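Putative neuraminyllactose-binding hemagglutinin homolog (Helicobacter pylori, PDB 3BGH) is of unknown function but is probably an outer-membrane lipoprotein adhesin related to hemagglutinins that bind neuraminyllactose. Local coordinates at residues F60-L72 with A197-L209. Numbering follows the deposited sequence.
Sequences FEKSLFLQLSSFL and AYHKVMVHITKEL
Two donors grip Q67 OE1: the phenol of Y198 gives it a 2.8 Å hydrogen bond from OH, and the backbone N of Y25 supplies the other. The phenol meets a lone pair in the carbonyl plane, at a C=O...O angle of 116°, with the amide and ring nearly coplanar. Y198 is a knob among F60, S63, L64 and Q67; its CG lies anti to the backbone N (chi1 -176°), which carries the ring across to helix 54-73. There its edge points into the face of F60 in a T-shaped pair, centroids 5.4 Å apart, while F23 lies nearly parallel to the Y198 ring. L64 CD2 presses on Y198 CE1 at 3.4 Å and also touches M202 SD at 3.6 Å. Further along, the L68 branch CD2 meets I205 CG2 at 3.7 Å. At the C-terminal end T206 CG2 sits over one face of F71, a CH-pi contact 3.8 Å from the ring centroid. Segments 60-72 and 197-209 run roughly parallel, their axes 11.3 Å apart at closest approach and crossing at -27°, side by side on one mixed sheet, where M102 touches L64, L68 and I205. The buried phenol-amide bond and the surrounding side chains together hold the ring of Y198 within an otherwise largely apolar seam.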
ATOM      1  N   PHE A  60      -1.655  16.830  -3.819  1.00 53.39           N
ATOM      2  CA  PHE A  60      -2.567  15.896  -3.160  1.00 53.49           C
ATOM      3  C   PHE A  60      -2.699  16.189  -1.645  1.00 54.42           C
ATOM      4  O   PHE A  60      -3.808  16.211  -1.119  1.00 55.20           O
ATOM      5  CB  PHE A  60      -2.089  14.451  -3.415  1.00 51.58           C
ATOM      6  CG  PHE A  60      -3.094  13.391  -3.100  1.00 49.62           C
ATOM      7  CD1 PHE A  60      -3.747  12.697  -4.126  1.00 48.57           C
ATOM      8  CD2 PHE A  60      -3.352  13.021  -1.790  1.00 45.02           C
ATOM      9  CE1 PHE A  60      -4.666  11.674  -3.835  1.00 48.46           C
ATOM     10  CE2 PHE A  60      -4.269  12.011  -1.510  1.00 46.72           C
ATOM     11  CZ  PHE A  60      -4.921  11.330  -2.520  1.00 47.97           C
ATOM     12  N   GLU A  61      -1.594  16.400  -0.943  1.00 55.22           N
ATOM     13  CA  GLU A  61      -1.668  16.761   0.490  1.00 57.23           C
ATOM     14  C   GLU A  61      -2.259  18.155   0.741  1.00 58.61           C
ATOM     15  O   GLU A  61      -2.935  18.354   1.751  1.00 59.74           O
ATOM     16  CB  GLU A  61      -0.304  16.733   1.163  1.00 56.32           C
ATOM     17  CG  GLU A  61       0.224  15.373   1.453  1.00 57.34           C
ATOM     18  CD  GLU A  61       1.726  15.381   1.767  1.00 56.63           C
ATOM     19  OE1 GLU A  61       2.399  16.419   1.604  1.00 57.55           O
ATOM     20  OE2 GLU A  61       2.236  14.339   2.185  1.00 53.70           O
ATOM     21  N   LYS A  62      -1.978  19.111  -0.148  1.00 59.74           N
ATOM     22  CA  LYS A  62      -2.434  20.492   0.019  1.00 61.13           C
ATOM     23  C   LYS A  62      -3.918  20.568  -0.248  1.00 60.10           C
ATOM     24  O   LYS A  62      -4.642  21.203   0.500  1.00 60.53           O
ATOM     25  CB  LYS A  62      -1.650  21.486  -0.882  1.00 62.03           C
ATOM     26  CG  LYS A  62      -2.472  22.737  -1.415  1.00 63.60           C
ATOM     27  CD  LYS A  62      -1.604  23.810  -2.159  1.00 64.83           C
ATOM     28  CE  LYS A  62      -2.382  24.575  -3.271  1.00 68.44           C
ATOM     29  NZ  LYS A  62      -2.628  23.703  -4.501  1.00 71.50           N
ATOM     30  N   SER A  63      -4.389  19.914  -1.301  1.00 59.69           N
ATOM     31  CA  SER A  63      -5.804  19.962  -1.610  1.00 58.98           C
ATOM     32  C   SER A  63      -6.704  19.378  -0.520  1.00 58.85           C
ATOM     33  O   SER A  63      -7.757  19.938  -0.243  1.00 59.30           O
ATOM     34  CB  SER A  63      -6.079  19.326  -2.953  1.00 58.96           C
ATOM     35  OG  SER A  63      -5.277  19.973  -3.915  1.00 59.53           O
ATOM     36  N   LEU A  64      -6.283  18.276   0.101  1.00 58.41           N
ATOM     37  CA  LEU A  64      -7.082  17.569   1.113  1.00 57.94           C
ATOM     38  C   LEU A  64      -7.225  18.459   2.327  1.00 58.10           C
ATOM     39  O   LEU A  64      -8.266  18.535   2.970  1.00 56.85           O
ATOM     40  CB  LEU A  64      -6.419  16.235   1.531  1.00 57.33           C
ATOM     41  CG  LEU A  64      -6.535  14.955   0.694  1.00 57.00           C
ATOM     42  CD1 LEU A  64      -5.883  13.780   1.436  1.00 55.74           C
ATOM     43  CD2 LEU A  64      -8.000  14.584   0.386  1.00 56.00           C
ATOM     44  N   PHE A  65      -6.133  19.145   2.615  1.00 59.37           N
ATOM     45  CA  PHE A  65      -6.009  20.002   3.768  1.00 59.99           C
ATOM     46  C   PHE A  65      -6.969  21.199   3.639  1.00 59.90           C
ATOM     47  O   PHE A  65      -7.712  21.519   4.571  1.00 60.80           O
ATOM     48  CB  PHE A  65      -4.555  20.427   3.827  1.00 60.99           C
ATOM     49  CG  PHE A  65      -4.154  21.078   5.098  1.00 61.90           C
ATOM     50  CD1 PHE A  65      -4.633  20.623   6.315  1.00 63.49           C
ATOM     51  CD2 PHE A  65      -3.268  22.146   5.074  1.00 63.03           C
ATOM     52  CE1 PHE A  65      -4.244  21.233   7.508  1.00 62.79           C
ATOM     53  CE2 PHE A  65      -2.875  22.768   6.248  1.00 65.09           C
ATOM     54  CZ  PHE A  65      -3.360  22.315   7.475  1.00 63.46           C
ATOM     55  N   LEU A  66      -7.002  21.833   2.475  1.00 59.52           N
ATOM     56  CA  LEU A  66      -7.781  23.057   2.335  1.00 58.88           C
ATOM     57  C   LEU A  66      -9.237  22.685   2.236  1.00 59.19           C
ATOM     58  O   LEU A  66     -10.081  23.263   2.923  1.00 59.88           O
ATOM     59  CB  LEU A  66      -7.346  23.887   1.122  1.00 58.78           C
ATOM     60  CG  LEU A  66      -5.891  24.395   1.047  1.00 57.42           C
ATOM     61  CD1 LEU A  66      -5.660  25.008  -0.309  1.00 53.15           C
ATOM     62  CD2 LEU A  66      -5.543  25.394   2.156  1.00 54.32           C
ATOM     63  N   GLN A  67      -9.519  21.687   1.415  1.00 59.19           N
ATOM     64  CA  GLN A  67     -10.854  21.177   1.262  1.00 59.77           C
ATOM     65  C   GLN A  67     -11.496  20.665   2.546  1.00 60.26           C
ATOM     66  O   GLN A  67     -12.678  20.867   2.770  1.00 61.03           O
ATOM     67  CB  GLN A  67     -10.861  20.104   0.219  1.00 60.07           C
ATOM     68  CG  GLN A  67     -10.561  20.632  -1.170  1.00 61.79           C
ATOM     69  CD  GLN A  67     -11.542  20.083  -2.153  1.00 63.23           C
ATOM     70  OE1 GLN A  67     -11.302  19.034  -2.768  1.00 63.51           O
ATOM     71  NE2 GLN A  67     -12.701  20.744  -2.263  1.00 62.77           N
ATOM     72  N   LEU A  68     -10.731  19.985   3.382  1.00 60.63           N
ATOM     73  CA  LEU A  68     -11.268  19.531   4.639  1.00 60.91           C
ATOM     74  C   LEU A  68     -11.543  20.698   5.569  1.00 61.33           C
ATOM     75  O   LEU A  68     -12.470  20.643   6.366  1.00 60.58           O
ATOM     76  CB  LEU A  68     -10.358  18.513   5.301  1.00 60.23           C
ATOM     77  CG  LEU A  68     -10.776  17.146   4.816  1.00 61.35           C
ATOM     78  CD1 LEU A  68      -9.656  16.156   5.094  1.00 61.44           C
ATOM     79  CD2 LEU A  68     -12.156  16.719   5.460  1.00 62.39           C
ATOM     80  N   SER A  69     -10.726  21.742   5.485  1.00 62.93           N
ATOM     81  CA  SER A  69     -11.050  22.972   6.199  1.00 63.90           C
ATOM     82  C   SER A  69     -12.366  23.557   5.657  1.00 64.14           C
ATOM     83  O   SER A  69     -13.270  23.832   6.447  1.00 64.02           O
ATOM     84  CB  SER A  69      -9.895  23.957   6.169  1.00 64.03           C
ATOM     85  OG  SER A  69      -8.831  23.466   6.974  1.00 64.53           O
ATOM     86  N   SER A  70     -12.512  23.649   4.331  1.00 64.63           N
ATOM     87  CA  SER A  70     -13.745  24.205   3.719  1.00 65.49           C
ATOM     88  C   SER A  70     -14.981  23.419   4.045  1.00 65.44           C
ATOM     89  O   SER A  70     -16.035  24.002   4.305  1.00 66.40           O
ATOM     90  CB  SER A  70     -13.662  24.311   2.209  1.00 64.74           C
ATOM     91  OG  SER A  70     -12.744  25.313   1.879  1.00 68.42           O
ATOM     92  N   PHE A  71     -14.856  22.096   3.979  1.00 64.96           N
ATOM     93  CA  PHE A  71     -15.922  21.206   4.376  1.00 64.00           C
ATOM     94  C   PHE A  71     -16.323  21.461   5.833  1.00 64.52           C
ATOM     95  O   PHE A  71     -17.503  21.580   6.146  1.00 64.75           O
ATOM     96  CB  PHE A  71     -15.473  19.762   4.233  1.00 62.81           C
ATOM     97  CG  PHE A  71     -16.499  18.783   4.669  1.00 60.20           C
ATOM     98  CD1 PHE A  71     -17.546  18.437   3.818  1.00 58.58           C
ATOM     99  CD2 PHE A  71     -16.435  18.211   5.937  1.00 56.99           C
ATOM    100  CE1 PHE A  71     -18.524  17.511   4.222  1.00 56.90           C
ATOM    101  CE2 PHE A  71     -17.399  17.296   6.351  1.00 56.21           C
ATOM    102  CZ  PHE A  71     -18.443  16.946   5.494  1.00 56.43           C
ATOM    103  N   LEU A  72     -15.340  21.544   6.720  1.00 64.83           N
ATOM    104  CA  LEU A  72     -15.621  21.730   8.130  1.00 65.91           C
ATOM    105  C   LEU A  72     -16.311  23.071   8.417  1.00 66.99           C
ATOM    106  O   LEU A  72     -17.393  23.107   8.993  1.00 67.36           O
ATOM    107  CB  LEU A  72     -14.351  21.540   8.951  1.00 65.75           C
ATOM    108  CG  LEU A  72     -13.931  20.067   8.990  1.00 64.79           C
ATOM    109  CD1 LEU A  72     -12.494  19.978   9.380  1.00 63.88           C
ATOM    110  CD2 LEU A  72     -14.827  19.227   9.901  1.00 63.88           C
ATOM    111  N   ALA A 197      -8.085   8.315  -6.714  1.00 52.74           N
ATOM    112  CA  ALA A 197      -7.808   8.153  -5.292  1.00 51.20           C
ATOM    113  C   ALA A 197      -8.204   9.397  -4.495  1.00 50.49           C
ATOM    114  O   ALA A 197      -8.682   9.291  -3.352  1.00 49.90           O
ATOM    115  CB  ALA A 197      -6.332   7.784  -5.039  1.00 51.47           C
ATOM    116  N   TYR A 198      -7.990  10.573  -5.079  1.00 49.54           N
ATOM    117  CA  TYR A 198      -8.323  11.800  -4.377  1.00 49.31           C
ATOM    118  C   TYR A 198      -9.843  11.866  -4.174  1.00 49.71           C
ATOM    119  O   TYR A 198     -10.290  12.129  -3.072  1.00 50.08           O
ATOM    120  CB  TYR A 198      -7.841  13.053  -5.124  1.00 48.24           C
ATOM    121  CG  TYR A 198      -8.120  14.305  -4.308  1.00 47.30           C
ATOM    122  CD1 TYR A 198      -7.181  14.810  -3.423  1.00 43.86           C
ATOM    123  CD2 TYR A 198      -9.355  14.943  -4.380  1.00 46.42           C
ATOM    124  CE1 TYR A 198      -7.451  15.948  -2.677  1.00 43.96           C
ATOM    125  CE2 TYR A 198      -9.633  16.070  -3.636  1.00 43.18           C
ATOM    126  CZ  TYR A 198      -8.691  16.562  -2.785  1.00 44.86           C
ATOM    127  OH  TYR A 198      -8.998  17.683  -2.031  1.00 47.33           O
ATOM    128  N   HIS A 199     -10.608  11.621  -5.237  1.00 49.82           N
ATOM    129  CA  HIS A 199     -12.064  11.578  -5.194  1.00 51.63           C
ATOM    130  C   HIS A 199     -12.537  10.596  -4.096  1.00 51.66           C
ATOM    131  O   HIS A 199     -13.245  11.022  -3.192  1.00 52.17           O
ATOM    132  CB  HIS A 199     -12.641  11.233  -6.590  1.00 52.02           C
ATOM    133  CG  HIS A 199     -14.142  11.124  -6.638  1.00 56.26           C
ATOM    134  ND1 HIS A 199     -14.975  12.220  -6.780  1.00 56.69           N
ATOM    135  CD2 HIS A 199     -14.958  10.036  -6.622  1.00 59.32           C
ATOM    136  CE1 HIS A 199     -16.234  11.819  -6.823  1.00 57.86           C
ATOM    137  NE2 HIS A 199     -16.253  10.498  -6.735  1.00 61.86           N
ATOM    138  N   LYS A 200     -12.103   9.320  -4.145  1.00 50.58           N
ATOM    139  CA  LYS A 200     -12.442   8.351  -3.103  1.00 49.90           C
ATOM    140  C   LYS A 200     -12.111   8.794  -1.666  1.00 50.02           C
ATOM    141  O   LYS A 200     -12.933   8.557  -0.769  1.00 50.34           O
ATOM    142  CB  LYS A 200     -11.822   6.965  -3.365  1.00 50.12           C
ATOM    143  CG  LYS A 200     -12.336   5.890  -2.389  1.00 48.77           C
ATOM    144  CD  LYS A 200     -11.593   4.536  -2.476  1.00 49.86           C
ATOM    145  CE  LYS A 200     -12.300   3.430  -1.665  1.00 48.29           C
ATOM    146  NZ  LYS A 200     -11.749   2.046  -1.854  1.00 48.44           N
ATOM    147  N   VAL A 201     -10.942   9.407  -1.432  1.00 48.63           N
ATOM    148  CA  VAL A 201     -10.617   9.860  -0.057  1.00 49.09           C
ATOM    149  C   VAL A 201     -11.629  10.934   0.437  1.00 49.31           C
ATOM    150  O   VAL A 201     -12.192  10.835   1.529  1.00 49.02           O
ATOM    151  CB  VAL A 201      -9.120  10.376   0.133  1.00 48.04           C
ATOM    152  CG1 VAL A 201      -8.925  10.941   1.493  1.00 44.65           C
ATOM    153  CG2 VAL A 201      -8.132   9.241  -0.058  1.00 48.05           C
ATOM    154  N   MET A 202     -11.833  11.955  -0.369  1.00 49.59           N
ATOM    155  CA  MET A 202     -12.719  13.034   0.025  1.00 50.05           C
ATOM    156  C   MET A 202     -14.146  12.543   0.278  1.00 51.09           C
ATOM    157  O   MET A 202     -14.765  12.978   1.235  1.00 52.20           O
ATOM    158  CB  MET A 202     -12.696  14.147  -1.017  1.00 49.92           C
ATOM    159  CG  MET A 202     -11.486  15.093  -0.911  1.00 47.02           C
ATOM    160  SD  MET A 202     -11.337  15.907   0.660  1.00 42.75           S
ATOM    161  CE  MET A 202     -12.908  16.742   0.740  1.00 44.81           C
ATOM    162  N   VAL A 203     -14.664  11.643  -0.564  1.00 52.00           N
ATOM    163  CA  VAL A 203     -16.012  11.098  -0.399  1.00 52.65           C
ATOM    164  C   VAL A 203     -16.142  10.297   0.892  1.00 53.07           C
ATOM    165  O   VAL A 203     -17.137  10.398   1.609  1.00 54.33           O
ATOM    166  CB  VAL A 203     -16.387  10.146  -1.554  1.00 53.42           C
ATOM    167  CG1 VAL A 203     -17.653   9.366  -1.222  1.00 52.64           C
ATOM    168  CG2 VAL A 203     -16.602  10.903  -2.863  1.00 53.25           C
ATOM    169  N   HIS A 204     -15.159   9.460   1.184  1.00 52.67           N
ATOM    170  CA  HIS A 204     -15.257   8.621   2.354  1.00 51.66           C
ATOM    171  C   HIS A 204     -15.095   9.457   3.607  1.00 51.28           C
ATOM    172  O   HIS A 204     -15.826   9.264   4.537  1.00 51.12           O
ATOM    173  CB  HIS A 204     -14.250   7.463   2.299  1.00 50.79           C
ATOM    174  CG  HIS A 204     -14.652   6.357   1.370  1.00 50.31           C
ATOM    175  ND1 HIS A 204     -14.512   5.023   1.692  1.00 47.05           N
ATOM    176  CD2 HIS A 204     -15.187   6.388   0.126  1.00 49.72           C
ATOM    177  CE1 HIS A 204     -14.951   4.285   0.689  1.00 49.14           C
ATOM    178  NE2 HIS A 204     -15.364   5.087  -0.277  1.00 47.67           N
ATOM    179  N   ILE A 205     -14.147  10.383   3.634  1.00 51.86           N
ATOM    180  CA  ILE A 205     -13.979  11.207   4.814  1.00 52.98           C
ATOM    181  C   ILE A 205     -15.162  12.150   5.029  1.00 54.23           C
ATOM    182  O   ILE A 205     -15.596  12.329   6.149  1.00 54.60           O
ATOM    183  CB  ILE A 205     -12.702  12.029   4.807  1.00 52.48           C
ATOM    184  CG1 ILE A 205     -11.496  11.163   5.147  1.00 51.91           C
ATOM    185  CG2 ILE A 205     -12.783  13.125   5.893  1.00 52.80           C
ATOM    186  CD1 ILE A 205     -10.157  11.881   4.953  1.00 50.31           C
ATOM    187  N   THR A 206     -15.675  12.759   3.965  1.00 55.65           N
ATOM    188  CA  THR A 206     -16.781  13.693   4.132  1.00 57.09           C
ATOM    189  C   THR A 206     -17.978  12.941   4.678  1.00 57.96           C
ATOM    190  O   THR A 206     -18.690  13.483   5.522  1.00 57.81           O
ATOM    191  CB  THR A 206     -17.186  14.407   2.830  1.00 57.28           C
ATOM    192  OG1 THR A 206     -17.339  13.424   1.795  1.00 58.19           O
ATOM    193  CG2 THR A 206     -16.143  15.441   2.427  1.00 55.66           C
ATOM    194  N   LYS A 207     -18.203  11.702   4.217  1.00 58.37           N
ATOM    195  CA  LYS A 207     -19.306  10.912   4.764  1.00 58.83           C
ATOM    196  C   LYS A 207     -19.016  10.433   6.188  1.00 59.12           C
ATOM    197  O   LYS A 207     -19.958  10.283   7.001  1.00 59.29           O
ATOM    198  CB  LYS A 207     -19.728   9.765   3.849  1.00 60.07           C
ATOM    199  CG  LYS A 207     -20.403  10.284   2.581  1.00 62.63           C
ATOM    200  CD  LYS A 207     -20.497   9.241   1.450  1.00 66.08           C
ATOM    201  CE  LYS A 207     -21.181   9.871   0.211  1.00 67.40           C
ATOM    202  NZ  LYS A 207     -21.586   8.852  -0.815  1.00 72.82           N
ATOM    203  N   GLU A 208     -17.738  10.225   6.515  1.00 57.71           N
ATOM    204  CA  GLU A 208     -17.416   9.808   7.868  1.00 57.73           C
ATOM    205  C   GLU A 208     -17.575  10.918   8.894  1.00 57.37           C
ATOM    206  O   GLU A 208     -17.850  10.644  10.041  1.00 57.11           O
ATOM    207  CB  GLU A 208     -16.008   9.204   7.992  1.00 58.24           C
ATOM    208  CG  GLU A 208     -15.817   8.385   9.286  1.00 58.33           C
ATOM    209  CD  GLU A 208     -16.851   7.220   9.448  1.00 58.78           C
ATOM    210  OE1 GLU A 208     -16.878   6.604  10.538  1.00 61.80           O
ATOM    211  OE2 GLU A 208     -17.625   6.903   8.505  1.00 57.32           O
ATOM    212  N   LEU A 209     -17.369  12.160   8.484  1.00 57.16           N
ATOM    213  CA  LEU A 209     -17.394  13.253   9.423  1.00 57.07           C
ATOM    214  C   LEU A 209     -18.753  13.963   9.376  1.00 57.89           C
ATOM    215  O   LEU A 209     -18.800  15.174   9.379  1.00 58.04           O
ATOM    216  CB  LEU A 209     -16.273  14.247   9.119  1.00 57.24           C
ATOM    217  CG  LEU A 209     -14.792  13.859   9.099  1.00 55.15           C
ATOM    218  CD1 LEU A 209     -13.955  15.075   8.724  1.00 50.18           C
ATOM    219  CD2 LEU A 209     -14.379  13.308  10.443  1.00 53.95           C
TER